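PDB 5B0V: matrix protein VP40 from Lake Victoria marburgvirus, which builds the viral matrix and drives particle assembly and budding, recruiting host proteins of the multivesicular body pathway and reorganising from a dimer into multimers at the plasma membrane. Local coordinates for residues A[52-57]-A[117-123]; A[71-77]-A[99-105]; A[107-113]-A[144-149]; A[198-202]-A[309-313]. All coordinates share one frame; numbering follows the deposited sequence.

Contacts 1, 2 and 3 meet around helix 110-119 and the hairpin of strands 72-83 and 91-104; contact 4 joins them through contact 3. L117 joins contact 1 to contact 2, its CD1 standing 3.6 Å from F75 CD2, and the same methyl is 4.1 Å from L149 CD1 of contact 3. Contact 2 meets contact 3 where M103 SE comes within 3.7 Å of H147 CE1; their centres are about 11 Å apart. Contact 3 in turn touches contact 4, with P148 O 3.8 Å from P312 CB. Contacts 1 and 4 have centres about 28 Å apart and do not touch. Contacts 1 and 3 also reach the second subunit of the dimer.

Contact 1. Residues A[52-57]-A[117-123]; sequences GITPNY and LLTGSYT
P55 meets Y122 with the two side chains crossing at about a right angle, and its CD comes to 3.7 Å from CE1 of Y122, at the rim of the aromatic ring near its plane. The tyrosine is placed for this by its first torsion (chi1 -56°), which sets CG beside its own backbone N and sends the ring back along 117-123. There the phenol closes on the end of the helix: Y122 OH donates to L117 O over 2.7 Å, in the plane of that carbonyl and on a lone pair, while G120 N uses the same oxygen.

At the other end the two backbones form a single antiparallel bridge, the hydrogen-bonded pair I53 and Y122, with I53 N 3.1 Å from Y122 O and Y122 N 2.8 Å from I53 O. It ties the first modelled residues to the start of strand 122-128, just after the turn out of helix 110-119. T54 continues the approach with its CA 3.3 Å from G120 O.

L118 also packs on P55. Its CD2 lies 4.0 Å from P55 CG and 4.1 Å from Y57 CB, so one methyl touches both P55 and Y57. T54, N56 and Y57 also meet the second subunit: T54 OG1 accepts from the backbone N of Y57 of the second subunit, and L118 there packs on Y57.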
loop_
_atom_site.group_PDB
_atom_site.type_symbol
_atom_site.label_atom_id
_atom_site.label_comp_id
_atom_site.label_asym_id
_atom_site.label_seq_id
_atom_site.Cartn_x
_atom_site.Cartn_y
_atom_site.Cartn_z
ATOM N N GLY A 52 -13.394 9.759 -5.691
ATOM C CA GLY A 52 -12.993 8.522 -4.942
ATOM C C GLY A 52 -12.098 8.778 -3.734
ATOM O O GLY A 52 -11.590 9.866 -3.552
ATOM N N ILE A 53 -11.909 7.763 -2.903
ATOM C CA ILE A 53 -11.089 7.873 -1.684
ATOM C C ILE A 53 -10.133 6.672 -1.554
ATOM O O ILE A 53 -10.528 5.551 -1.815
ATOM C CB ILE A 53 -12.013 7.997 -0.443
ATOM C CG1 ILE A 53 -11.421 7.380 0.818
ATOM C CG2 ILE A 53 -13.344 7.290 -0.692
ATOM C CD1 ILE A 53 -11.944 8.065 2.061
ATOM N N THR A 54 -8.871 6.902 -1.185
ATOM C CA THR A 54 -7.933 5.798 -1.051
ATOM C C THR A 54 -7.758 5.412 0.406
ATOM O O THR A 54 -7.862 6.222 1.282
ATOM C CB THR A 54 -6.557 6.076 -1.718
ATOM O OG1 THR A 54 -5.713 6.801 -0.823
ATOM C CG2 THR A 54 -6.721 6.864 -3.008
ATOM N N PRO A 55 -7.458 4.151 0.661
ATOM C CA PRO A 55 -7.377 3.766 2.037
ATOM C C PRO A 55 -6.010 3.966 2.632
ATOM O O PRO A 55 -5.041 4.250 1.937
ATOM C CB PRO A 55 -7.701 2.272 1.988
ATOM C CG PRO A 55 -7.251 1.832 0.635
ATOM C CD PRO A 55 -7.196 3.031 -0.259
ATOM N N ASN A 56 -5.922 3.774 3.927
ATOM C CA ASN A 56 -4.614 3.587 4.498
ATOM C C ASN A 56 -4.636 2.287 5.254
ATOM O O ASN A 56 -5.644 1.597 5.304
ATOM C CB ASN A 56 -4.180 4.770 5.359
ATOM C CG ASN A 56 -5.183 5.095 6.407
ATOM O OD1 ASN A 56 -5.490 4.269 7.244
ATOM N ND2 ASN A 56 -5.736 6.294 6.342
ATOM N N TYR A 57 -3.507 1.923 5.813
ATOM C CA TYR A 57 -3.274 0.530 6.109
ATOM C C TYR A 57 -3.205 0.295 7.591
ATOM O O TYR A 57 -2.786 1.155 8.370
ATOM C CB TYR A 57 -1.970 0.050 5.420
ATOM C CG TYR A 57 -1.403 -1.226 5.981
ATOM C CD1 TYR A 57 -1.914 -2.467 5.600
ATOM C CD2 TYR A 57 -0.396 -1.194 6.919
ATOM C CE1 TYR A 57 -1.406 -3.648 6.131
ATOM C CE2 TYR A 57 0.125 -2.361 7.456
ATOM C CZ TYR A 57 -0.377 -3.590 7.063
ATOM O OH TYR A 57 0.144 -4.736 7.627
ATOM N N LEU A 117 -4.279 -2.527 -3.916
ATOM C CA LEU A 117 -5.399 -2.253 -3.032
ATOM C C LEU A 117 -5.254 -0.856 -2.464
ATOM O O LEU A 117 -6.176 -0.060 -2.534
ATOM C CB LEU A 117 -5.489 -3.316 -1.921
ATOM C CG LEU A 117 -6.177 -4.641 -2.314
ATOM C CD1 LEU A 117 -6.012 -5.685 -1.227
ATOM C CD2 LEU A 117 -7.655 -4.435 -2.624
ATOM N N LEU A 118 -4.072 -0.539 -1.956
ATOM C CA LEU A 118 -3.845 0.755 -1.324
ATOM C C LEU A 118 -3.699 1.909 -2.326
ATOM O O LEU A 118 -3.806 3.062 -1.935
ATOM C CB LEU A 118 -2.616 0.685 -0.431
ATOM C CG LEU A 118 -2.731 -0.254 0.762
ATOM C CD1 LEU A 118 -1.375 -0.466 1.405
ATOM C CD2 LEU A 118 -3.721 0.296 1.774
ATOM N N THR A 119 -3.462 1.626 -3.606
ATOM C CA THR A 119 -3.451 2.714 -4.579
ATOM C C THR A 119 -4.837 3.010 -5.155
ATOM O O THR A 119 -5.020 4.037 -5.791
ATOM C CB THR A 119 -2.422 2.498 -5.713
ATOM O OG1 THR A 119 -2.579 1.200 -6.304
ATOM C CG2 THR A 119 -1.006 2.658 -5.166
ATOM N N GLY A 120 -5.817 2.140 -4.904
ATOM C CA GLY A 120 -7.138 2.313 -5.483
ATOM C C GLY A 120 -7.948 3.444 -4.860
ATOM O O GLY A 120 -7.865 3.691 -3.652
ATOM N N SER A 121 -8.723 4.128 -5.700
ATOM C CA SER A 121 -9.738 5.065 -5.260
ATOM C C SER A 121 -11.072 4.341 -5.221
ATOM O O SER A 121 -11.498 3.770 -6.237
ATOM C CB SER A 121 -9.846 6.230 -6.232
ATOM O OG SER A 121 -8.963 7.279 -5.863
ATOM N N TYR A 122 -11.758 4.396 -4.079
ATOM C CA TYR A 122 -13.026 3.712 -3.917
ATOM C C TYR A 122 -14.274 4.598 -3.773
ATOM O O TYR A 122 -14.222 5.711 -3.267
ATOM C CB TYR A 122 -12.925 2.754 -2.739
ATOM C CG TYR A 122 -11.792 1.780 -2.876
ATOM C CD1 TYR A 122 -10.503 2.144 -2.529
ATOM C CD2 TYR A 122 -12.001 0.497 -3.373
ATOM C CE1 TYR A 122 -9.448 1.257 -2.648
ATOM C CE2 TYR A 122 -10.947 -0.394 -3.493
ATOM C CZ TYR A 122 -9.667 -0.004 -3.135
ATOM O OH TYR A 122 -8.608 -0.870 -3.247
ATOM N N THR A 123 -15.396 4.043 -4.226
ATOM C CA THR A 123 -16.707 4.663 -4.208
ATOM C C THR A 123 -17.712 3.666 -3.692
ATOM O O THR A 123 -17.506 2.470 -3.793
ATOM C CB THR A 123 -17.047 5.064 -5.657
ATOM O OG1 THR A 123 -16.401 6.303 -5.906
ATOM C CG2 THR A 123 -18.507 5.265 -5.939
#

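Contact 2. Residues A[71-77]-A[99-105]; sequences VCHAFTL and PLGIMSN
F75 and M103 carry the close-packed face of this strand pair. Their side chains cross at a slant, with F75 CE1 4.1 Å from M103 CB, and G101 O sits in the plane of the phenyl ring at its edge. M103 (selenomethionine) extends with CG opposite its main-chain N (chi1 -161°), which carries the chain out from the strand towards T113. L77 and L100 extend this face, CG of L77 lying 4.0 Å from CD1 of L100. Helix 110-119 covers it, L110 packing on H73 and L117 on F75.

The other face (C72, A74, T76, P99, I102 and S104) is looser: P99 and I102 stay partly exposed, although Q290 packs against both. A74 CB lies 4.1 Å from I102 CG1. At the 71/105 end, on the H73 side, V71 is partly exposed and N105 ND2 bonds to K68 O; a water there is hydrogen-bonded to H73 ND1 (2.6 Å), M103 O and N105 OD1, tying the imidazole to the neighbouring strand.

Between the faces, the strands run antiparallel at 172°, and H73 with M103 forms a two-bond rung whose H73 N to M103 O distance is 2.8 Å. Then F75 faces two residues at once: its N bonds to G101 O and its O accepts from L100 N at 2.9 Å. This one-residue slip is a classic β bulge in the hairpin of strands 72-83 and 91-104.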
loop_
_atom_site.group_PDB
_atom_site.type_symbol
_atom_site.label_atom_id
_atom_site.label_comp_id
_atom_site.label_asym_id
_atom_site.label_seq_id
_atom_site.Cartn_x
_atom_site.Cartn_y
_atom_site.Cartn_z
ATOM N N VAL A 71 1.572 -18.440 3.354
ATOM C CA VAL A 71 1.172 -17.468 4.335
ATOM C C VAL A 71 -0.126 -16.898 3.827
ATOM O O VAL A 71 -0.208 -16.558 2.648
ATOM C CB VAL A 71 2.263 -16.401 4.502
ATOM C CG1 VAL A 71 1.804 -15.308 5.435
ATOM C CG2 VAL A 71 3.528 -17.056 5.029
ATOM N N CYS A 72 -1.139 -16.834 4.705
ATOM C CA CYS A 72 -2.466 -16.356 4.316
ATOM C C CYS A 72 -2.794 -15.050 4.997
ATOM O O CYS A 72 -2.497 -14.835 6.174
ATOM C CB CYS A 72 -3.588 -17.365 4.642
ATOM S SG CYS A 72 -3.282 -18.970 3.908
ATOM N N HIS A 73 -3.447 -14.187 4.246
ATOM C CA HIS A 73 -3.917 -12.977 4.803
ATOM C C HIS A 73 -5.392 -12.911 4.598
ATOM O O HIS A 73 -5.894 -13.292 3.556
ATOM C CB HIS A 73 -3.171 -11.784 4.171
ATOM C CG HIS A 73 -1.712 -11.739 4.537
ATOM N ND1 HIS A 73 -0.706 -12.117 3.671
ATOM C CD2 HIS A 73 -1.100 -11.427 5.707
ATOM C CE1 HIS A 73 0.461 -12.015 4.283
ATOM N NE2 HIS A 73 0.252 -11.601 5.518
ATOM N N ALA A 74 -6.081 -12.425 5.625
ATOM C CA ALA A 74 -7.453 -11.929 5.495
ATOM C C ALA A 74 -7.379 -10.437 5.189
ATOM O O ALA A 74 -6.667 -9.692 5.873
ATOM C CB ALA A 74 -8.220 -12.146 6.774
ATOM N N PHE A 75 -8.098 -10.037 4.141
ATOM C CA PHE A 75 -8.187 -8.653 3.677
ATOM C C PHE A 75 -9.582 -8.102 3.938
ATOM O O PHE A 75 -10.580 -8.689 3.499
ATOM C CB PHE A 75 -7.937 -8.614 2.170
ATOM C CG PHE A 75 -6.564 -9.008 1.786
ATOM C CD1 PHE A 75 -6.205 -10.346 1.715
ATOM C CD2 PHE A 75 -5.623 -8.050 1.482
ATOM C CE1 PHE A 75 -4.916 -10.708 1.365
ATOM C CE2 PHE A 75 -4.347 -8.407 1.118
ATOM C CZ PHE A 75 -3.991 -9.730 1.061
ATOM N N THR A 76 -9.646 -6.957 4.594
ATOM C CA THR A 76 -10.913 -6.306 4.910
ATOM C C THR A 76 -10.840 -4.787 4.772
ATOM O O THR A 76 -9.904 -4.149 5.263
ATOM C CB THR A 76 -11.297 -6.599 6.361
ATOM O OG1 THR A 76 -11.159 -7.992 6.588
ATOM C CG2 THR A 76 -12.729 -6.201 6.642
ATOM N N LEU A 77 -11.818 -4.193 4.113
ATOM C CA LEU A 77 -11.963 -2.746 4.165
ATOM C C LEU A 77 -12.831 -2.351 5.354
ATOM O O LEU A 77 -13.908 -2.900 5.580
ATOM C CB LEU A 77 -12.588 -2.204 2.882
ATOM C CG LEU A 77 -11.671 -2.135 1.675
ATOM C CD1 LEU A 77 -12.479 -1.556 0.527
ATOM C CD2 LEU A 77 -10.426 -1.302 1.964
ATOM N N PRO A 99 -15.413 -7.378 4.225
ATOM C CA PRO A 99 -14.446 -8.404 3.833
ATOM C C PRO A 99 -14.241 -8.413 2.335
ATOM O O PRO A 99 -15.199 -8.233 1.599
ATOM C CB PRO A 99 -15.134 -9.689 4.254
ATOM C CG PRO A 99 -15.940 -9.273 5.420
ATOM C CD PRO A 99 -16.436 -7.899 5.132
ATOM N N LEU A 100 -13.014 -8.602 1.883
ATOM C CA LEU A 100 -12.731 -8.726 0.451
ATOM C C LEU A 100 -12.215 -10.092 0.082
ATOM O O LEU A 100 -12.129 -10.391 -1.091
ATOM C CB LEU A 100 -11.647 -7.745 0.025
ATOM C CG LEU A 100 -11.830 -6.279 0.419
ATOM C CD1 LEU A 100 -10.578 -5.537 -0.010
ATOM C CD2 LEU A 100 -13.060 -5.676 -0.231
ATOM N N GLY A 101 -11.811 -10.890 1.071
ATOM C CA GLY A 101 -11.296 -12.213 0.812
ATOM C C GLY A 101 -10.120 -12.633 1.655
ATOM O O GLY A 101 -9.447 -11.822 2.293
ATOM N N ILE A 102 -9.856 -13.927 1.608
ATOM C CA ILE A 102 -8.663 -14.499 2.189
ATOM C C ILE A 102 -7.791 -15.059 1.083
ATOM O O ILE A 102 -8.274 -15.785 0.252
ATOM C CB ILE A 102 -9.054 -15.613 3.141
ATOM C CG1 ILE A 102 -9.878 -15.011 4.273
ATOM C CG2 ILE A 102 -7.812 -16.331 3.643
ATOM C CD1 ILE A 102 -10.331 -16.021 5.274
HETATM N N MSE A 103 -6.502 -14.747 1.089
HETATM C CA MSE A 103 -5.578 -15.204 0.037
HETATM C C MSE A 103 -4.276 -15.681 0.614
HETATM O O MSE A 103 -3.789 -15.172 1.615
HETATM C CB MSE A 103 -5.251 -14.056 -0.913
HETATM C CG MSE A 103 -4.687 -14.505 -2.262
HETATM SE SE MSE A 103 -4.147 -12.885 -3.243
HETATM C CE MSE A 103 -2.600 -12.562 -2.078
ATOM N N SER A 104 -3.717 -16.701 -0.015
ATOM C CA SER A 104 -2.382 -17.154 0.336
ATOM C C SER A 104 -1.381 -16.603 -0.687
ATOM O O SER A 104 -1.706 -16.385 -1.861
ATOM C CB SER A 104 -2.339 -18.678 0.385
ATOM O OG SER A 104 -2.758 -19.217 -0.861
ATOM N N ASN A 105 -0.160 -16.387 -0.236
ATOM C CA ASN A 105 0.840 -15.762 -1.081
ATOM C C ASN A 105 1.058 -16.433 -2.438
ATOM O O ASN A 105 1.325 -15.751 -3.419
ATOM C CB ASN A 105 2.152 -15.620 -0.321
ATOM C CG ASN A 105 2.073 -14.570 0.775
ATOM O OD1 ASN A 105 1.132 -13.787 0.835
ATOM N ND2 ASN A 105 3.041 -14.576 1.662
HETATM O O HOH W 1 -1.539 -13.541 1.710
#

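Contact 3. Residues A[107-113]-A[144-149]; sequences EYPLAHT and IPAHPL
Y108 and H147 reach each other because both side chains swing to the far side of their main-chain N, chi1 being -152° for the tyrosine and -161° for the histidine. The imidazole arrives over one face of the phenol ring, with CD2 of H147 above the ring centre and 3.5 Å from CD1 of Y108. The ring planes are inclined at 43°, an oblique meeting, neither stack nor edge-to-face.

The torsion of H147 also aims NE2 at the first turn of helix 110-119. NE2 donates to T113 OG1, 3.1 Å away and almost in the imidazole plane, and T113 OG1 in turn donates to P109 O at 2.8 Å. On the other edge of the ring, ND1 accepts from L149 N over 3.1 Å. Gripped at both nitrogens in its own plane, the imidazole is held against rotation, and the pattern is consistent with a neutral ring protonated at NE2.

I144 and P148 add apolar contacts. CD1 of I144 makes a CH-π contact over the face of H112, 4.2 Å from the ring centroid, and P148 CD lies 4.0 Å from Y108 CB. The pyrrolidine also slides past E107, whose CB is 3.7 Å from P148 CG; E107 OE2 bonds to S104 OG and forms a salt bridge with R194.

A type II turn from I144 to H147 shapes the loop, which leads into helix 150-154. L152 of that helix packs against T113, I144 and H147, M103 of strand 91-104 packs on Y108, H147 and P148, and the second subunit brings D64 against I144 and Q66 against H112.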
loop_
_atom_site.group_PDB
_atom_site.type_symbol
_atom_site.label_atom_id
_atom_site.label_comp_id
_atom_site.label_asym_id
_atom_site.label_seq_id
_atom_site.Cartn_x
_atom_site.Cartn_y
_atom_site.Cartn_z
ATOM N N GLU A 107 -1.139 -17.601 -4.445
ATOM C CA GLU A 107 -2.237 -17.353 -5.385
ATOM C C GLU A 107 -1.996 -16.127 -6.258
ATOM O O GLU A 107 -2.443 -16.076 -7.399
ATOM C CB GLU A 107 -3.555 -17.214 -4.641
ATOM C CG GLU A 107 -3.951 -18.416 -3.792
ATOM C CD GLU A 107 -5.273 -18.216 -3.097
ATOM O OE1 GLU A 107 -6.228 -17.882 -3.832
ATOM O OE2 GLU A 107 -5.361 -18.411 -1.850
ATOM N N TYR A 108 -1.238 -15.165 -5.739
ATOM C CA TYR A 108 -0.856 -13.980 -6.518
ATOM C C TYR A 108 0.243 -13.207 -5.828
ATOM O O TYR A 108 0.228 -13.114 -4.608
ATOM C CB TYR A 108 -2.073 -13.072 -6.692
ATOM C CG TYR A 108 -1.999 -12.265 -7.947
ATOM C CD1 TYR A 108 -1.394 -11.029 -7.955
ATOM C CD2 TYR A 108 -2.499 -12.761 -9.141
ATOM C CE1 TYR A 108 -1.297 -10.288 -9.112
ATOM C CE2 TYR A 108 -2.405 -12.034 -10.304
ATOM C CZ TYR A 108 -1.798 -10.799 -10.278
ATOM O OH TYR A 108 -1.695 -10.048 -11.425
ATOM N N PRO A 109 1.191 -12.611 -6.585
ATOM C CA PRO A 109 2.217 -11.838 -5.854
ATOM C C PRO A 109 1.585 -10.891 -4.823
ATOM O O PRO A 109 0.733 -10.059 -5.152
ATOM C CB PRO A 109 2.926 -11.045 -6.948
ATOM C CG PRO A 109 2.728 -11.830 -8.172
ATOM C CD PRO A 109 1.416 -12.568 -8.040
ATOM N N LEU A 110 2.022 -11.022 -3.584
ATOM C CA LEU A 110 1.524 -10.213 -2.498
ATOM C C LEU A 110 1.710 -8.696 -2.698
ATOM O O LEU A 110 0.780 -7.929 -2.479
ATOM C CB LEU A 110 2.214 -10.658 -1.213
ATOM C CG LEU A 110 1.790 -10.050 0.118
ATOM C CD1 LEU A 110 0.293 -10.220 0.309
ATOM C CD2 LEU A 110 2.584 -10.689 1.270
ATOM N N ALA A 111 2.905 -8.258 -3.087
ATOM C CA ALA A 111 3.210 -6.828 -3.165
ATOM C C ALA A 111 2.329 -6.133 -4.176
ATOM O O ALA A 111 1.800 -5.054 -3.919
ATOM C CB ALA A 111 4.667 -6.597 -3.509
ATOM N N HIS A 112 2.162 -6.734 -5.332
ATOM C CA HIS A 112 1.202 -6.209 -6.294
ATOM C C HIS A 112 -0.169 -6.114 -5.657
ATOM O O HIS A 112 -0.832 -5.101 -5.722
ATOM C CB HIS A 112 1.140 -7.109 -7.530
ATOM C CG HIS A 112 0.461 -6.476 -8.693
ATOM N ND1 HIS A 112 0.556 -6.990 -9.965
ATOM C CD2 HIS A 112 -0.292 -5.355 -8.795
ATOM C CE1 HIS A 112 -0.119 -6.220 -10.800
ATOM N NE2 HIS A 112 -0.648 -5.223 -10.114
ATOM N N THR A 113 -0.587 -7.184 -5.011
ATOM C CA THR A 113 -1.918 -7.228 -4.420
ATOM C C THR A 113 -2.119 -6.065 -3.460
ATOM O O THR A 113 -3.102 -5.335 -3.550
ATOM C CB THR A 113 -2.174 -8.562 -3.682
ATOM O OG1 THR A 113 -1.964 -9.666 -4.582
ATOM C CG2 THR A 113 -3.579 -8.585 -3.154
ATOM N N ILE A 144 -7.560 -6.330 -12.363
ATOM C CA ILE A 144 -6.552 -7.263 -12.840
ATOM C C ILE A 144 -7.042 -8.692 -12.946
ATOM O O ILE A 144 -7.515 -9.333 -11.994
ATOM C CB ILE A 144 -5.211 -7.193 -12.104
ATOM C CG1 ILE A 144 -5.418 -7.191 -10.604
ATOM C CG2 ILE A 144 -4.461 -5.925 -12.549
ATOM C CD1 ILE A 144 -4.141 -6.970 -9.818
ATOM N N PRO A 145 -6.934 -9.197 -14.154
ATOM C CA PRO A 145 -7.533 -10.451 -14.481
ATOM C C PRO A 145 -7.116 -11.547 -13.535
ATOM O O PRO A 145 -6.019 -11.527 -12.989
ATOM C CB PRO A 145 -6.985 -10.739 -15.879
ATOM C CG PRO A 145 -5.846 -9.800 -16.073
ATOM C CD PRO A 145 -6.217 -8.603 -15.290
ATOM N N ALA A 146 -8.000 -12.518 -13.366
ATOM C CA ALA A 146 -7.626 -13.741 -12.695
ATOM C C ALA A 146 -7.285 -13.520 -11.243
ATOM O O ALA A 146 -6.909 -14.463 -10.566
ATOM C CB ALA A 146 -6.426 -14.362 -13.390
ATOM N N HIS A 147 -7.411 -12.297 -10.737
ATOM C CA HIS A 147 -6.989 -12.065 -9.378
ATOM C C HIS A 147 -7.937 -12.731 -8.402
ATOM O O HIS A 147 -9.134 -12.594 -8.538
ATOM C CB HIS A 147 -6.878 -10.587 -9.044
ATOM C CG HIS A 147 -6.027 -10.355 -7.845
ATOM N ND1 HIS A 147 -6.419 -10.724 -6.579
ATOM C CD2 HIS A 147 -4.756 -9.919 -7.728
ATOM C CE1 HIS A 147 -5.450 -10.480 -5.723
ATOM N NE2 HIS A 147 -4.432 -9.975 -6.394
ATOM N N PRO A 148 -7.396 -13.456 -7.419
ATOM C CA PRO A 148 -8.211 -14.161 -6.424
ATOM C C PRO A 148 -9.271 -13.298 -5.759
ATOM O O PRO A 148 -10.388 -13.741 -5.622
ATOM C CB PRO A 148 -7.197 -14.626 -5.377
ATOM C CG PRO A 148 -5.935 -14.732 -6.118
ATOM C CD PRO A 148 -5.973 -13.774 -7.281
ATOM N N LEU A 149 -8.899 -12.116 -5.308
ATOM C CA LEU A 149 -9.835 -11.177 -4.685
ATOM C C LEU A 149 -10.721 -10.483 -5.709
ATOM O O LEU A 149 -10.239 -9.878 -6.686
ATOM C CB LEU A 149 -9.083 -10.113 -3.886
ATOM C CG LEU A 149 -8.104 -10.638 -2.843
ATOM C CD1 LEU A 149 -7.332 -9.480 -2.250
ATOM C CD2 LEU A 149 -8.799 -11.425 -1.755
#

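Contact 4. Residues A[198-202]-A[309-313]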
loop_
_atom_site.group_PDB
_atom_site.type_symbol
_atom_site.label_atom_id
_atom_site.label_comp_id
_atom_site.label_asym_id
_atom_site.label_seq_id
_atom_site.Cartn_x
_atom_site.Cartn_y
_atom_site.Cartn_z
ATOM N N ASP A 198 -4.658 -27.178 -6.169
ATOM C CA ASP A 198 -5.410 -27.628 -7.341
ATOM C C ASP A 198 -6.925 -27.478 -7.183
ATOM O O ASP A 198 -7.618 -27.246 -8.174
ATOM C CB ASP A 198 -5.043 -29.070 -7.721
ATOM C CG ASP A 198 -5.209 -30.049 -6.562
ATOM O OD1 ASP A 198 -6.348 -30.499 -6.303
ATOM O OD2 ASP A 198 -4.181 -30.374 -5.918
ATOM N N LYS A 199 -7.432 -27.602 -5.951
ATOM C CA LYS A 199 -8.842 -27.339 -5.685
ATOM C C LYS A 199 -9.138 -25.860 -5.899
ATOM O O LYS A 199 -10.211 -25.499 -6.398
ATOM C CB LYS A 199 -9.220 -27.741 -4.267
ATOM C CG LYS A 199 -9.235 -29.231 -4.000
ATOM C CD LYS A 199 -9.909 -29.502 -2.656
ATOM C CE LYS A 199 -9.438 -30.783 -1.983
ATOM N NZ LYS A 199 -9.390 -30.622 -0.493
ATOM N N LEU A 200 -8.172 -25.013 -5.525
ATOM C CA LEU A 200 -8.308 -23.568 -5.651
ATOM C C LEU A 200 -8.243 -23.100 -7.090
ATOM O O LEU A 200 -8.847 -22.077 -7.430
ATOM C CB LEU A 200 -7.230 -22.850 -4.858
ATOM C CG LEU A 200 -7.373 -22.870 -3.340
ATOM C CD1 LEU A 200 -6.078 -22.443 -2.672
ATOM C CD2 LEU A 200 -8.510 -21.977 -2.883
ATOM N N ILE A 201 -7.496 -23.823 -7.928
ATOM C CA ILE A 201 -7.401 -23.483 -9.354
ATOM C C ILE A 201 -8.349 -24.350 -10.217
ATOM O O ILE A 201 -8.593 -24.039 -11.387
ATOM C CB ILE A 201 -5.942 -23.515 -9.865
ATOM C CG1 ILE A 201 -5.310 -24.886 -9.638
ATOM C CG2 ILE A 201 -5.132 -22.440 -9.145
ATOM C CD1 ILE A 201 -4.247 -25.239 -10.650
ATOM N N GLY A 202 -8.923 -25.398 -9.621
ATOM C CA GLY A 202 -9.851 -26.299 -10.327
ATOM C C GLY A 202 -11.271 -25.775 -10.494
ATOM O O GLY A 202 -11.545 -24.614 -10.262
ATOM N N TYR A 309 -17.683 -24.311 -4.928
ATOM C CA TYR A 309 -16.373 -24.204 -5.538
ATOM C C TYR A 309 -15.383 -23.721 -4.514
ATOM O O TYR A 309 -15.691 -22.862 -3.681
ATOM C CB TYR A 309 -16.376 -23.199 -6.674
ATOM C CG TYR A 309 -17.154 -23.638 -7.891
ATOM C CD1 TYR A 309 -16.683 -24.673 -8.706
ATOM C CD2 TYR A 309 -18.335 -22.995 -8.253
ATOM C CE1 TYR A 309 -17.372 -25.051 -9.826
ATOM C CE2 TYR A 309 -19.027 -23.370 -9.381
ATOM C CZ TYR A 309 -18.544 -24.399 -10.154
ATOM O OH TYR A 309 -19.254 -24.791 -11.257
ATOM N N ALA A 310 -14.177 -24.265 -4.574
ATOM C CA ALA A 310 -13.066 -23.732 -3.795
ATOM C C ALA A 310 -12.411 -22.593 -4.554
ATOM O O ALA A 310 -11.934 -21.642 -3.978
ATOM C CB ALA A 310 -12.078 -24.835 -3.506
ATOM N N ASN A 311 -12.400 -22.709 -5.864
ATOM C CA ASN A 311 -11.798 -21.720 -6.724
ATOM C C ASN A 311 -12.515 -20.402 -6.572
ATOM O O ASN A 311 -13.664 -20.303 -6.995
ATOM C CB ASN A 311 -11.860 -22.215 -8.175
ATOM C CG ASN A 311 -11.279 -21.235 -9.160
ATOM O OD1 ASN A 311 -11.352 -20.021 -8.969
ATOM N ND2 ASN A 311 -10.686 -21.758 -10.232
ATOM N N PRO A 312 -11.819 -19.373 -6.006
ATOM C CA PRO A 312 -12.423 -18.093 -5.656
ATOM C C PRO A 312 -12.867 -17.267 -6.862
ATOM O O PRO A 312 -13.702 -16.378 -6.721
ATOM C CB PRO A 312 -11.306 -17.378 -4.895
ATOM C CG PRO A 312 -10.062 -17.882 -5.505
ATOM C CD PRO A 312 -10.357 -19.337 -5.785
ATOM N N THR A 313 -12.334 -17.579 -8.036
ATOM C CA THR A 313 -12.760 -16.941 -9.275
ATOM C C THR A 313 -14.207 -17.409 -9.654
ATOM O O THR A 313 -14.848 -16.807 -10.505
ATOM C CB THR A 313 -11.694 -17.152 -10.402
ATOM O OG1 THR A 313 -11.517 -18.542 -10.640
ATOM C CG2 THR A 313 -10.330 -16.568 -10.001
#
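N311 hydrogen-bonds across the contact, its ND2 donating to G202 O over 3.0 Å at the end of helix 197-201. Its side chain is extended, with CG opposite the main-chain N (chi1 179°), so that the amide lies across the last carbonyls of the helix; G202 O is close to the amide plane. The other end of the amide points back to its own loop, where OD1 accepts from T313 N in an Asx turn, although the position of OD1 is uncertain.

The backbone of N311 is equally close: its CA stands 3.1 Å from L200 O in a C-H···O contact. L200 leads its CB away from the loop, but chi1 of -73° brings the branch back, leaving CD2 3.6 Å from A310 O and 4.3 Å from P312 CD. A310 presses its methyl on the helix backbone, with CB 3.5 Å from K199 O. The long chain of K199 meets the loop only near its root, CB to A310 CB being 4.1 Å; its end leads away from the loop, and the side chain also touches T222 and E274.

The contact thus joins the C-terminal end of helix 197-201 to the loop that follows strand 304-309. F106 packs on L200, and strand 205-210 contributes H206, against K199, and M205, against Y309.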